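Long-range contacts in Poly(A) RNA polymerase GLD2 (Rattus norvegicus, PDB 6LBK), which probably adds successive AMP units from ATP to the 3' ends of selected cytoplasmic mRNAs and single nucleotides to certain microRNAs: residues A[72-77]-A[93-98]; A[101-106]-A[192-197]; A[183-188]-A[260-265]. The protein carries 1 engineered substitution. One frame throughout, in Å; residues are numbered along the deposited sequence.

Contact 1. Residues A[72-77]-A[93-98]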
# COMPACT_ATOMS: atom_id res chain seq x y z
N LYS A 72 -5.36 -18.73 2.68
CA LYS A 72 -4.20 -19.24 3.42
C LYS A 72 -3.66 -18.20 4.40
O LYS A 72 -3.24 -18.54 5.52
CB LYS A 72 -3.10 -19.69 2.46
CG LYS A 72 -3.18 -21.18 2.09
CD LYS A 72 -3.74 -22.06 3.25
CE LYS A 72 -2.73 -22.54 4.34
NZ LYS A 72 -3.43 -23.44 5.37
N LYS A 73 -3.71 -16.93 4.02
CA LYS A 73 -3.31 -15.88 4.95
C LYS A 73 -4.29 -15.75 6.12
O LYS A 73 -3.89 -15.51 7.26
CB LYS A 73 -3.12 -14.56 4.20
CG LYS A 73 -1.96 -14.60 3.21
CD LYS A 73 -1.78 -13.27 2.56
CE LYS A 73 -0.78 -13.32 1.47
NZ LYS A 73 -0.66 -11.96 0.89
N GLU A 74 -5.60 -15.90 5.85
CA GLU A 74 -6.57 -15.78 6.92
C GLU A 74 -6.50 -16.98 7.87
O GLU A 74 -6.69 -16.82 9.09
CB GLU A 74 -7.97 -15.61 6.32
CG GLU A 74 -9.07 -15.85 7.34
CD GLU A 74 -9.09 -14.77 8.41
OE1 GLU A 74 -8.78 -13.61 8.06
OE2 GLU A 74 -9.40 -15.08 9.58
N LEU A 75 -6.25 -18.19 7.34
CA LEU A 75 -6.07 -19.37 8.18
C LEU A 75 -4.84 -19.20 9.06
O LEU A 75 -4.85 -19.57 10.25
CB LEU A 75 -5.92 -20.61 7.31
CG LEU A 75 -7.15 -20.98 6.53
CD1 LEU A 75 -6.82 -22.08 5.53
CD2 LEU A 75 -8.20 -21.39 7.54
N CYS A 76 -3.78 -18.61 8.50
CA CYS A 76 -2.60 -18.34 9.32
C CYS A 76 -2.89 -17.28 10.39
O CYS A 76 -2.43 -17.41 11.53
CB CYS A 76 -1.45 -17.93 8.42
SG CYS A 76 0.03 -17.62 9.36
N ARG A 77 -3.65 -16.22 10.04
CA ARG A 77 -4.00 -15.17 10.99
C ARG A 77 -4.81 -15.72 12.16
O ARG A 77 -4.52 -15.43 13.33
CB ARG A 77 -4.80 -14.07 10.30
CG ARG A 77 -5.14 -12.93 11.26
CD ARG A 77 -6.45 -12.25 10.97
NE ARG A 77 -7.58 -13.17 11.02
CZ ARG A 77 -8.13 -13.58 12.16
NH1 ARG A 77 -7.63 -13.17 13.32
NH2 ARG A 77 -9.18 -14.40 12.14
N LEU A 93 -5.73 -10.29 16.54
CA LEU A 93 -4.76 -10.25 15.44
C LEU A 93 -5.48 -9.88 14.15
O LEU A 93 -6.40 -10.59 13.72
CB LEU A 93 -4.09 -11.61 15.30
CG LEU A 93 -2.83 -11.68 14.46
CD1 LEU A 93 -1.94 -10.61 14.98
CD2 LEU A 93 -2.20 -13.06 14.61
N PHE A 94 -5.05 -8.79 13.51
CA PHE A 94 -5.73 -8.24 12.34
C PHE A 94 -4.88 -8.39 11.10
O PHE A 94 -3.71 -8.00 11.10
CB PHE A 94 -6.06 -6.77 12.54
CG PHE A 94 -7.19 -6.52 13.45
CD1 PHE A 94 -7.03 -6.58 14.82
CD2 PHE A 94 -8.43 -6.18 12.94
CE1 PHE A 94 -8.10 -6.31 15.67
CE2 PHE A 94 -9.50 -5.93 13.78
CZ PHE A 94 -9.34 -5.99 15.15
N LEU A 95 -5.48 -8.88 10.01
CA LEU A 95 -4.85 -8.71 8.71
C LEU A 95 -4.98 -7.26 8.29
O LEU A 95 -6.05 -6.67 8.44
CB LEU A 95 -5.48 -9.61 7.65
CG LEU A 95 -4.65 -10.84 7.25
CD1 LEU A 95 -5.32 -11.65 6.16
CD2 LEU A 95 -3.27 -10.43 6.83
N VAL A 96 -3.89 -6.68 7.80
CA VAL A 96 -3.81 -5.29 7.37
C VAL A 96 -2.97 -5.19 6.09
O VAL A 96 -2.26 -6.12 5.71
CB VAL A 96 -3.20 -4.41 8.49
CG1 VAL A 96 -4.10 -4.40 9.70
CG2 VAL A 96 -1.82 -4.95 8.88
N GLY A 97 -3.08 -4.05 5.41
CA GLY A 97 -2.21 -3.79 4.27
C GLY A 97 -2.68 -4.44 2.97
O GLY A 97 -3.87 -4.64 2.73
N SER A 98 -1.69 -4.79 2.12
CA SER A 98 -1.99 -5.34 0.80
C SER A 98 -2.88 -6.58 0.84
O SER A 98 -3.66 -6.81 -0.08
CB SER A 98 -0.70 -5.66 0.08
OG SER A 98 0.05 -4.46 -0.09
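Glu74 OE2 is gripped side-on by NE and NH2 of Arg77 within the helix, and the arginine held this way reaches across to the strand at Leu93. Arg77 NH2 makes the salt bridge, taking the syn lone pair of Glu74 OE2 at 2.7 Å. NE meets the same oxygen at 3.0 Å, still on the syn side but 34° out of the carboxylate plane, and both bonds lie close to the guanidinium plane. The third nitrogen does the crossing: Arg77 NH1 donates to Leu93 O at 2.9 Å, a bent bond (139° at the hydrogen) that leans out of the guanidinium plane. Arg77 starts out with CG opposite the backbone N (chi1 -178°), then folds at chi2 and chi3, which lays CD 3.6 Å from Leu95 N. In the other direction the Leu93 side chain slides past it, bringing CD2 to 3.6 Å from Arg77 O. One turn earlier in the helix, Leu95 CD1 rests 4.1 Å from Lys73 CB, while the extended lysine chain takes NZ to a hydrogen bond with Ser108 O, just before Asp109. Helix 67-85 thus runs nearly antiparallel to edge strand 91-96, with the axes of the two short segments 9.1 Å apart, and covers one face of the sheet. This is the palm of the DNA polymerase beta-like nucleotidyltransferases, in which such a strand leads into the Gly-Ser motif, here Gly97 and Ser98.

Contact 2. Residues A[101-106]-A[192-197]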
# COMPACT_ATOMS: atom_id res chain seq x y z
N ASN A 101 -6.33 -4.53 1.73
CA ASN A 101 -6.70 -3.20 1.24
C ASN A 101 -7.12 -3.18 -0.23
O ASN A 101 -7.31 -2.10 -0.78
CB ASN A 101 -5.55 -2.20 1.45
CG ASN A 101 -4.35 -2.49 0.56
OD1 ASN A 101 -4.44 -3.23 -0.41
ND2 ASN A 101 -3.20 -1.93 0.92
N GLY A 102 -7.21 -4.33 -0.89
CA GLY A 102 -7.60 -4.41 -2.28
C GLY A 102 -6.48 -4.23 -3.29
O GLY A 102 -6.72 -4.43 -4.48
N PHE A 103 -5.26 -3.94 -2.86
CA PHE A 103 -4.16 -3.76 -3.79
C PHE A 103 -3.11 -4.87 -3.65
O PHE A 103 -1.90 -4.63 -3.75
CB PHE A 103 -3.52 -2.38 -3.61
CG PHE A 103 -4.47 -1.24 -3.74
CD1 PHE A 103 -5.19 -1.04 -4.89
CD2 PHE A 103 -4.64 -0.36 -2.70
CE1 PHE A 103 -6.07 0.03 -5.00
CE2 PHE A 103 -5.51 0.70 -2.81
CZ PHE A 103 -6.23 0.90 -3.96
N GLY A 104 -3.57 -6.09 -3.38
CA GLY A 104 -2.67 -7.22 -3.25
C GLY A 104 -2.44 -7.98 -4.55
O GLY A 104 -3.31 -8.07 -5.42
N ALA A 105 -1.22 -8.52 -4.66
CA ALA A 105 -0.80 -9.43 -5.71
C ALA A 105 -0.52 -10.80 -5.11
O ALA A 105 -0.26 -10.92 -3.91
CB ALA A 105 0.47 -8.94 -6.41
N ARG A 106 -0.56 -11.82 -5.96
CA ARG A 106 -0.25 -13.19 -5.53
C ARG A 106 1.02 -13.23 -4.68
O ARG A 106 1.15 -14.09 -3.80
CB ARG A 106 -0.12 -14.13 -6.74
CG ARG A 106 -1.48 -14.67 -7.17
CD ARG A 106 -1.50 -16.09 -7.75
NE ARG A 106 -0.93 -16.28 -9.09
CZ ARG A 106 0.15 -17.01 -9.35
NH1 ARG A 106 0.78 -17.63 -8.35
NH2 ARG A 106 0.59 -17.14 -10.60
N THR A 192 -11.71 0.82 0.34
CA THR A 192 -12.90 1.48 -0.20
C THR A 192 -12.58 2.22 -1.49
O THR A 192 -13.40 2.26 -2.41
CB THR A 192 -13.49 2.43 0.85
OG1 THR A 192 -13.73 1.70 2.06
CG2 THR A 192 -14.82 3.00 0.37
N TYR A 193 -11.37 2.77 -1.59
CA TYR A 193 -10.90 3.32 -2.85
C TYR A 193 -10.67 2.21 -3.87
O TYR A 193 -10.98 2.38 -5.05
CB TYR A 193 -9.60 4.07 -2.62
CG TYR A 193 -9.71 5.44 -2.02
CD1 TYR A 193 -10.31 6.48 -2.72
CD2 TYR A 193 -9.14 5.71 -0.79
CE1 TYR A 193 -10.36 7.74 -2.19
CE2 TYR A 193 -9.19 6.97 -0.25
CZ TYR A 193 -9.79 7.97 -0.95
OH TYR A 193 -9.84 9.23 -0.41
N ALA A 194 -10.12 1.07 -3.41
CA ALA A 194 -9.72 0.01 -4.33
C ALA A 194 -10.92 -0.51 -5.12
O ALA A 194 -10.76 -1.02 -6.24
CB ALA A 194 -9.04 -1.13 -3.56
N TYR A 195 -12.11 -0.44 -4.56
CA TYR A 195 -13.29 -0.93 -5.25
C TYR A 195 -14.26 0.19 -5.61
O TYR A 195 -15.38 -0.08 -6.08
CB TYR A 195 -13.96 -2.02 -4.41
CG TYR A 195 -13.09 -3.26 -4.26
CD1 TYR A 195 -13.12 -4.27 -5.22
CD2 TYR A 195 -12.20 -3.38 -3.20
CE1 TYR A 195 -12.30 -5.40 -5.10
CE2 TYR A 195 -11.38 -4.49 -3.06
CZ TYR A 195 -11.43 -5.50 -4.01
OH TYR A 195 -10.61 -6.60 -3.86
N LEU A 196 -13.84 1.46 -5.45
CA LEU A 196 -14.71 2.59 -5.79
C LEU A 196 -14.79 2.76 -7.31
O LEU A 196 -15.77 3.31 -7.83
CB LEU A 196 -14.20 3.87 -5.11
CG LEU A 196 -15.21 4.97 -4.75
CD1 LEU A 196 -16.10 4.52 -3.59
CD2 LEU A 196 -14.53 6.31 -4.41
N GLU A 197 -13.76 2.31 -8.04
CA GLU A 197 -13.75 2.36 -9.49
C GLU A 197 -12.84 1.28 -10.05
O GLU A 197 -11.77 1.01 -9.50
CB GLU A 197 -13.31 3.72 -9.96
CG GLU A 197 -13.19 3.80 -11.41
CD GLU A 197 -12.95 5.19 -11.78
OE1 GLU A 197 -13.22 6.03 -10.89
OE2 GLU A 197 -12.48 5.44 -12.90
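An irregular loop meets the last turn of helix 182-194 most closely at Gly102, whose CA lies 5.3 Å from Ala194 CA, just where Tyr195 leaves helical geometry. Gly102 has a positive phi (86°) and its CA faces the helix, 3.8 Å from Ala194 CB; a side chain pointing from it would run into Ala194 CB and Tyr195 CE2. The Ala194 methyl sits between Gly102 and the Phe103 ring: it touches Asn101 O at 3.4 Å and also lies over one face of the ring. That is a CH-pi contact, 3.8 Å from CB to the ring centroid and displaced toward the CE1 and CZ rim. Phe103 gets there by turning CG away from its own carbonyl carbon (chi1 -55°), although its first bond points neither at the helix nor away from it. The loop links the Gly-Ser end of strand 91-96 to strand 110-116, with Asp109 just before it and Asp111 at its start, the probable catalytic metal ligands of the nucleotidyltransferase palm. It is shaped by an Asx turn: Asn101 OD1 accepts from Phe103 N at 2.7 Å, the donor sitting 23° off the carbonyl plane. Replacing Phe103 by an alanine would probably strip the Ala194 methyl of its aromatic cover and open a gap beside Val200, Val204 and Val230, which also touch the ring. On the exposed side, Tyr195 approaches Gly102 obliquely, its CE2 3.9 Å from the glycine CA and its OH at nearly the same distance. Two carbonyls of the loop are taken up by helix 200-213, with Arg201 NE bonding to Gly102 O and Lys208 NZ to Phe103 O.

Contact 3. Residues A[183-188]-A[260-265]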
# COMPACT_ATOMS: atom_id res chain seq x y z
N GLY A 183 -2.77 1.27 10.81
CA GLY A 183 -2.76 0.38 9.67
C GLY A 183 -4.06 -0.38 9.47
O GLY A 183 -4.43 -0.70 8.34
N ILE A 184 -4.79 -0.67 10.57
CA ILE A 184 -6.14 -1.20 10.42
C ILE A 184 -7.05 -0.17 9.75
O ILE A 184 -7.70 -0.45 8.73
CB ILE A 184 -6.71 -1.68 11.77
CG1 ILE A 184 -5.93 -2.87 12.35
CG2 ILE A 184 -8.19 -2.04 11.62
CD1 ILE A 184 -6.22 -3.14 13.79
N ARG A 185 -7.02 1.08 10.24
CA ARG A 185 -7.91 2.10 9.68
C ARG A 185 -7.65 2.33 8.20
O ARG A 185 -8.56 2.20 7.36
CB ARG A 185 -7.78 3.42 10.45
CG ARG A 185 -8.10 3.26 11.92
CD ARG A 185 -8.60 4.52 12.57
NE ARG A 185 -9.03 4.20 13.92
CZ ARG A 185 -10.25 3.77 14.23
NH1 ARG A 185 -11.17 3.64 13.29
NH2 ARG A 185 -10.54 3.47 15.48
N ASN A 186 -6.40 2.58 7.83
CA ASN A 186 -6.20 2.91 6.43
C ASN A 186 -6.39 1.70 5.53
O ASN A 186 -6.76 1.88 4.36
CB ASN A 186 -4.84 3.57 6.21
CG ASN A 186 -3.68 2.73 6.67
OD1 ASN A 186 -3.66 1.51 6.50
ND2 ASN A 186 -2.68 3.39 7.26
N THR A 187 -6.26 0.47 6.09
CA THR A 187 -6.56 -0.71 5.28
C THR A 187 -7.93 -0.58 4.63
O THR A 187 -8.09 -0.87 3.44
CB THR A 187 -6.48 -2.02 6.09
OG1 THR A 187 -5.11 -2.34 6.35
CG2 THR A 187 -7.10 -3.15 5.29
N PHE A 188 -8.91 -0.13 5.41
CA PHE A 188 -10.27 -0.08 4.90
C PHE A 188 -10.60 1.24 4.25
O PHE A 188 -11.54 1.30 3.45
CB PHE A 188 -11.24 -0.46 6.03
CG PHE A 188 -11.02 -1.84 6.51
CD1 PHE A 188 -11.38 -2.92 5.70
CD2 PHE A 188 -10.34 -2.09 7.69
CE1 PHE A 188 -11.12 -4.21 6.09
CE2 PHE A 188 -10.09 -3.39 8.10
CZ PHE A 188 -10.48 -4.45 7.29
N VAL A 260 -14.46 5.19 15.16
CA VAL A 260 -14.98 3.88 14.78
C VAL A 260 -14.19 2.78 15.46
O VAL A 260 -12.95 2.76 15.45
CB VAL A 260 -14.94 3.70 13.25
CG1 VAL A 260 -15.47 2.32 12.88
CG2 VAL A 260 -15.76 4.79 12.56
N GLN A 261 -14.91 1.85 16.08
CA GLN A 261 -14.25 0.75 16.76
C GLN A 261 -13.50 -0.10 15.76
O GLN A 261 -14.02 -0.43 14.70
CB GLN A 261 -15.28 -0.11 17.51
CG GLN A 261 -14.79 -0.60 18.83
CD GLN A 261 -14.88 0.48 19.88
OE1 GLN A 261 -14.97 1.67 19.55
NE2 GLN A 261 -14.89 0.08 21.15
N LEU A 262 -12.28 -0.48 16.13
CA LEU A 262 -11.38 -1.10 15.16
C LEU A 262 -12.03 -2.34 14.54
O LEU A 262 -12.00 -2.52 13.32
CB LEU A 262 -10.06 -1.47 15.84
CG LEU A 262 -9.15 -0.36 16.38
CD1 LEU A 262 -7.90 -0.95 17.03
CD2 LEU A 262 -8.76 0.65 15.32
N HIS A 263 -12.68 -3.16 15.37
CA HIS A 263 -13.22 -4.42 14.87
C HIS A 263 -14.42 -4.21 13.95
O HIS A 263 -14.89 -5.19 13.36
CB HIS A 263 -13.58 -5.35 16.02
CG HIS A 263 -14.78 -4.91 16.80
ND1 HIS A 263 -16.04 -5.40 16.55
CD2 HIS A 263 -14.92 -4.03 17.82
CE1 HIS A 263 -16.90 -4.85 17.39
NE2 HIS A 263 -16.24 -4.01 18.17
N LEU A 264 -14.94 -2.99 13.85
CA LEU A 264 -15.99 -2.67 12.89
C LEU A 264 -15.53 -1.77 11.74
O LEU A 264 -16.35 -1.45 10.87
CB LEU A 264 -17.18 -2.03 13.62
CG LEU A 264 -17.94 -2.89 14.66
CD1 LEU A 264 -18.66 -2.04 15.72
CD2 LEU A 264 -18.95 -3.86 14.01
N VAL A 265 -14.25 -1.38 11.68
CA VAL A 265 -13.83 -0.43 10.64
C VAL A 265 -14.10 -1.00 9.25
O VAL A 265 -14.42 -0.26 8.31
CB VAL A 265 -12.35 -0.03 10.82
CG1 VAL A 265 -11.87 0.73 9.64
CG2 VAL A 265 -12.20 0.84 12.05
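Arg185 points the end of its guanidinium at one backbone oxygen, Val260 O, and both terminal nitrogens donate to it. The NH2 bond is modelled very short at 2.5 Å, a length to treat with caution at this resolution, and comes in close to the line of the carbonyl. NH1 reaches the same Val260 O at 2.9 Å along a more bent path (131° at the hydrogen). The oxygen lies in the guanidinium plane, at its edge. The side chain can stretch this far because it is extended from CG to NE, leaving the helix with CG opposite its carbonyl carbon (chi1 -59°). Two aliphatic side chains cross it at about a right angle: Leu262 lays CD2 over one face, 3.3 Å from Arg185 NH2, and Val265 brings CG2 obliquely up to NH1. Further out, the other branch of Val265 packs on the next turn of the helix, CG1 lying 3.8 Å from Phe188 CD2. Ile184 CD1 and Leu262 CD1 meet more loosely at 4.3 Å. The contact therefore joins helix 182-194 of the palm to the loop between helices 253-256 and 268-271. Its polar part uses a main-chain acceptor, so the charge is probably met here by a carbonyl dipole, not a carboxylate; the end-on approach of both nitrogens probably limits guanidinium rotation, and the remainder is apolar packing of Val265 and Leu262 on Arg185, Phe188 and Ile184.

Overall arrangement
Helix 182-194 serves two of the three contacts, offering its early turns to 260-265 in contact 3 and its last turn to the loop 101-106 in contact 2. Contact 1 meets it through strand 91-96: Gly97 N lies 2.8 Å from Thr187 OG1, a probable hydrogen bond, and Ile184 CD1 packs 3.5 Å from Phe94 CG. The contact centres are about 14 to 15 Å apart. Between side chains, Leu95 is about 6 Å from Asp111 and Lys73 about 6 Å from Asp109, the probable metal ligands; Asn101 is about 7 Å and Ile184 about 9 Å from Asp111. Contact 1 thus lies closest to the probable metal site, and contact 3 is the farthest from Asp111.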